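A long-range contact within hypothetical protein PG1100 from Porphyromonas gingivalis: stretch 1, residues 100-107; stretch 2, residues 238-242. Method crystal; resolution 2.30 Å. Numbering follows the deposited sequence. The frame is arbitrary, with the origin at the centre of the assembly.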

ATOM      1  N   GLY A 100      14.973  20.070  -9.526  1.00 31.80           N
ATOM      2  CA  GLY A 100      15.798  20.772  -8.565  1.00 29.50           C
ATOM      3  C   GLY A 100      16.936  19.878  -8.115  1.00 28.17           C
ATOM      4  O   GLY A 100      18.052  20.342  -7.885  1.00 29.05           O
ATOM      5  N   ALA A 101      16.662  18.584  -7.998  1.00 26.69           N
ATOM      6  CA  ALA A 101      17.688  17.647  -7.577  1.00 27.66           C
ATOM      7  C   ALA A 101      18.741  17.477  -8.661  1.00 29.07           C
ATOM      8  O   ALA A 101      19.935  17.470  -8.378  1.00 30.14           O
ATOM      9  CB  ALA A 101      17.071  16.300  -7.225  1.00 24.67           C
ATOM     10  N   ALA A 102      18.303  17.351  -9.908  1.00 31.57           N
ATOM     11  CA  ALA A 102      19.245  17.177 -11.003  1.00 33.34           C
ATOM     12  C   ALA A 102      20.138  18.397 -11.156  1.00 34.33           C
ATOM     13  O   ALA A 102      21.335  18.267 -11.411  1.00 35.13           O
ATOM     14  CB  ALA A 102      18.500  16.905 -12.304  1.00 34.29           C
ATOM     15  N   ARG A 103      19.561  19.586 -11.008  1.00 35.59           N
ATOM     16  CA  ARG A 103      20.342  20.809 -11.131  1.00 36.16           C
ATOM     17  C   ARG A 103      21.368  20.931 -10.021  1.00 36.44           C
ATOM     18  O   ARG A 103      22.472  21.442 -10.232  1.00 37.23           O
ATOM     19  CB  ARG A 103      19.430  22.035 -11.126  1.00 35.28           C
ATOM     20  CG  ARG A 103      18.755  22.295 -12.457  1.00 36.94           C
ATOM     21  CD  ARG A 103      17.844  23.504 -12.386  1.00 36.56           C
ATOM     22  NE  ARG A 103      17.315  23.853 -13.697  1.00 39.66           N
ATOM     23  CZ  ARG A 103      16.398  24.789 -13.910  1.00 40.74           C
ATOM     24  NH1 ARG A 103      15.976  25.036 -15.145  1.00 43.00           N
ATOM     25  NH2 ARG A 103      15.898  25.476 -12.893  1.00 40.72           N
ATOM     26  N   ALA A 104      21.010  20.455  -8.835  1.00 38.21           N
ATOM     27  CA  ALA A 104      21.915  20.526  -7.691  1.00 38.01           C
ATOM     28  C   ALA A 104      23.026  19.483  -7.760  1.00 38.62           C
ATOM     29  O   ALA A 104      24.160  19.769  -7.392  1.00 40.68           O
ATOM     30  CB  ALA A 104      21.124  20.361  -6.399  1.00 35.60           C
ATOM     31  N   LEU A 105      22.701  18.287  -8.246  1.00 38.87           N
ATOM     32  CA  LEU A 105      23.675  17.199  -8.334  1.00 39.12           C
ATOM     33  C   LEU A 105      24.456  17.155  -9.639  1.00 39.13           C
ATOM     34  O   LEU A 105      25.656  16.885  -9.651  1.00 39.45           O
ATOM     35  CB  LEU A 105      22.970  15.856  -8.147  1.00 38.30           C
ATOM     36  CG  LEU A 105      22.289  15.599  -6.807  1.00 40.59           C
ATOM     37  CD1 LEU A 105      21.472  14.316  -6.870  1.00 39.61           C
ATOM     38  CD2 LEU A 105      23.337  15.524  -5.719  1.00 40.23           C
ATOM     39  N   CYS A 106      23.764  17.407 -10.741  1.00 40.36           N
ATOM     40  CA  CYS A 106      24.386  17.360 -12.053  1.00 41.89           C
ATOM     41  C   CYS A 106      24.962  18.695 -12.482  1.00 43.50           C
ATOM     42  O   CYS A 106      25.947  18.745 -13.220  1.00 43.82           O
ATOM     43  CB  CYS A 106      23.367  16.874 -13.078  1.00 40.60           C
ATOM     44  SG  CYS A 106      22.780  15.215 -12.727  1.00 35.91           S
ATOM     45  N   GLY A 107      24.346  19.771 -12.012  1.00 45.14           N
ATOM     46  CA  GLY A 107      24.811  21.098 -12.354  1.00 48.69           C
ATOM     47  C   GLY A 107      24.411  21.507 -13.757  1.00 51.51           C
ATOM     48  O   GLY A 107      23.338  22.070 -13.973  1.00 52.57           O
ATOM     49  N   LEU A 238      25.523   7.577 -10.945  1.00 36.23           N
ATOM     50  CA  LEU A 238      24.277   7.847 -10.218  1.00 33.29           C
ATOM     51  C   LEU A 238      24.409   8.914  -9.133  1.00 31.37           C
ATOM     52  O   LEU A 238      25.230   8.798  -8.226  1.00 29.54           O
ATOM     53  CB  LEU A 238      23.757   6.557  -9.582  1.00 31.85           C
ATOM     54  CG  LEU A 238      22.926   5.595 -10.431  1.00 33.68           C
ATOM     55  CD1 LEU A 238      23.479   5.502 -11.835  1.00 31.61           C
ATOM     56  CD2 LEU A 238      22.896   4.226  -9.758  1.00 30.78           C
ATOM     57  N   HIS A 239      23.587   9.948  -9.229  1.00 29.51           N
ATOM     58  CA  HIS A 239      23.590  11.018  -8.248  1.00 29.60           C
ATOM     59  C   HIS A 239      22.323  10.893  -7.416  1.00 29.80           C
ATOM     60  O   HIS A 239      21.234  10.716  -7.961  1.00 31.83           O
ATOM     61  CB  HIS A 239      23.645  12.372  -8.950  1.00 30.02           C
ATOM     62  CG  HIS A 239      24.971  12.658  -9.585  1.00 31.04           C
ATOM     63  ND1 HIS A 239      26.103  12.927  -8.847  1.00 30.00           N
ATOM     64  CD2 HIS A 239      25.354  12.686 -10.884  1.00 29.65           C
ATOM     65  CE1 HIS A 239      27.125  13.108  -9.662  1.00 29.52           C
ATOM     66  NE2 HIS A 239      26.698  12.966 -10.904  1.00 31.51           N
ATOM     67  N   PHE A 240      22.458  10.979  -6.097  1.00 29.75           N
ATOM     68  CA  PHE A 240      21.302  10.830  -5.211  1.00 29.69           C
ATOM     69  C   PHE A 240      21.098  11.963  -4.241  1.00 29.93           C
ATOM     70  O   PHE A 240      22.043  12.626  -3.810  1.00 31.41           O
ATOM     71  CB  PHE A 240      21.415   9.546  -4.385  1.00 27.26           C
ATOM     72  CG  PHE A 240      21.224   8.288  -5.178  1.00 24.70           C
ATOM     73  CD1 PHE A 240      19.996   7.630  -5.179  1.00 23.91           C
ATOM     74  CD2 PHE A 240      22.282   7.743  -5.902  1.00 24.57           C
ATOM     75  CE1 PHE A 240      19.818   6.440  -5.880  1.00 22.54           C
ATOM     76  CE2 PHE A 240      22.123   6.552  -6.614  1.00 24.66           C
ATOM     77  CZ  PHE A 240      20.886   5.899  -6.601  1.00 25.83           C
ATOM     78  N   ILE A 241      19.841  12.170  -3.879  1.00 30.25           N
ATOM     79  CA  ILE A 241      19.505  13.203  -2.921  1.00 31.12           C
ATOM     80  C   ILE A 241      18.465  12.627  -1.958  1.00 27.94           C
ATOM     81  O   ILE A 241      17.759  11.684  -2.297  1.00 26.10           O
ATOM     82  CB  ILE A 241      18.971  14.458  -3.650  1.00 33.00           C
ATOM     83  CG1 ILE A 241      19.448  15.702  -2.914  1.00 36.60           C
ATOM     84  CG2 ILE A 241      17.461  14.429  -3.763  1.00 35.53           C
ATOM     85  CD1 ILE A 241      20.927  15.996  -3.157  1.00 37.72           C
ATOM     86  N   GLY A 242      18.394  13.167  -0.749  1.00 27.76           N
ATOM     87  CA  GLY A 242      17.405  12.669   0.185  1.00 25.52           C
ATOM     88  C   GLY A 242      17.894  12.094   1.500  1.00 24.34           C
ATOM     89  O   GLY A 242      19.011  11.583   1.612  1.00 22.90           O
TER

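A helix packs across a strand here, and the two segments lie at least 133 residues apart in sequence wherever they touch. Residues 100-105 belong to a helix that begins earlier in the chain. Residues 238-241 form the strand. The axes approach to 8.7 Å, and their N-to-C directions differ by 118°. The helix therefore crosses the strand obliquely. Two places set the register: the CA atoms of Ala101 and Ile241 are 6.7 Å apart, and those of Leu105 and His239 are 6.2 Å apart. A helical turn and a two-residue strand step bring Ala101 near Ile241 and Leu105 near His239.

No hydrogen bond joins the stretches. Within stretch 1, Leu105 N donates to Ala101 O at 2.9 Å and Cys106 N to Ala102 O at 2.7 Å. What holds the two segments against each other is mainly van der Waals contact, burying 289 Å² in all.

Leu105 has the largest share of that surface. Its CA-to-CB bond points toward the strand, and its chi angles are m and t. Leu105 CD1 rests on the strand backbone, 3.6 Å from His239 C and 3.5 Å from Phe240 O. Leu105 CD1 also lies 3.6 Å from His239 CB. The contact with the carbonyl oxygen is packing, since a methyl carbon is no conventional hydrogen-bond donor. Leu105 CD2 meets Ile241 CD1 at 3.5 Å, a close apolar pairing.

His239 comes next. Its CA-to-CB bond points toward the helix, and Leu105 O lies over one face of its ring. Cys106 SG approaches the same ring, 4.1 Å from His239 CD2. Cys106 SG sits 4.9 Å from the centroid of the His239 ring and 51° off the normal, so this sulfur-aromatic contact is oblique. The ring is not without polar partners: ND1 is hydrogen-bonded elsewhere in the structure.

Ile241 supplies the other apolar part of the contact. Besides the Leu105 pairing, Ile241 CG2 lies 4.0 Å from Ala101 CB. The small alanine side chain points toward the strand and adds a light contact one turn before Leu105. The isoleucine chi1 of -144° falls between the usual wells. Phe240, between the two inward-facing strand residues, directs its CA-to-CB bond away and meets Leu105 through its carbonyl oxygen.

Glycines follow both elements. Gly107 leaves helical geometry with positive phi, which favours glycine. Gly242 sits at the N-cap position before another helix. At its backbone angles, a CB would jam against the carbonyl O of Ile241.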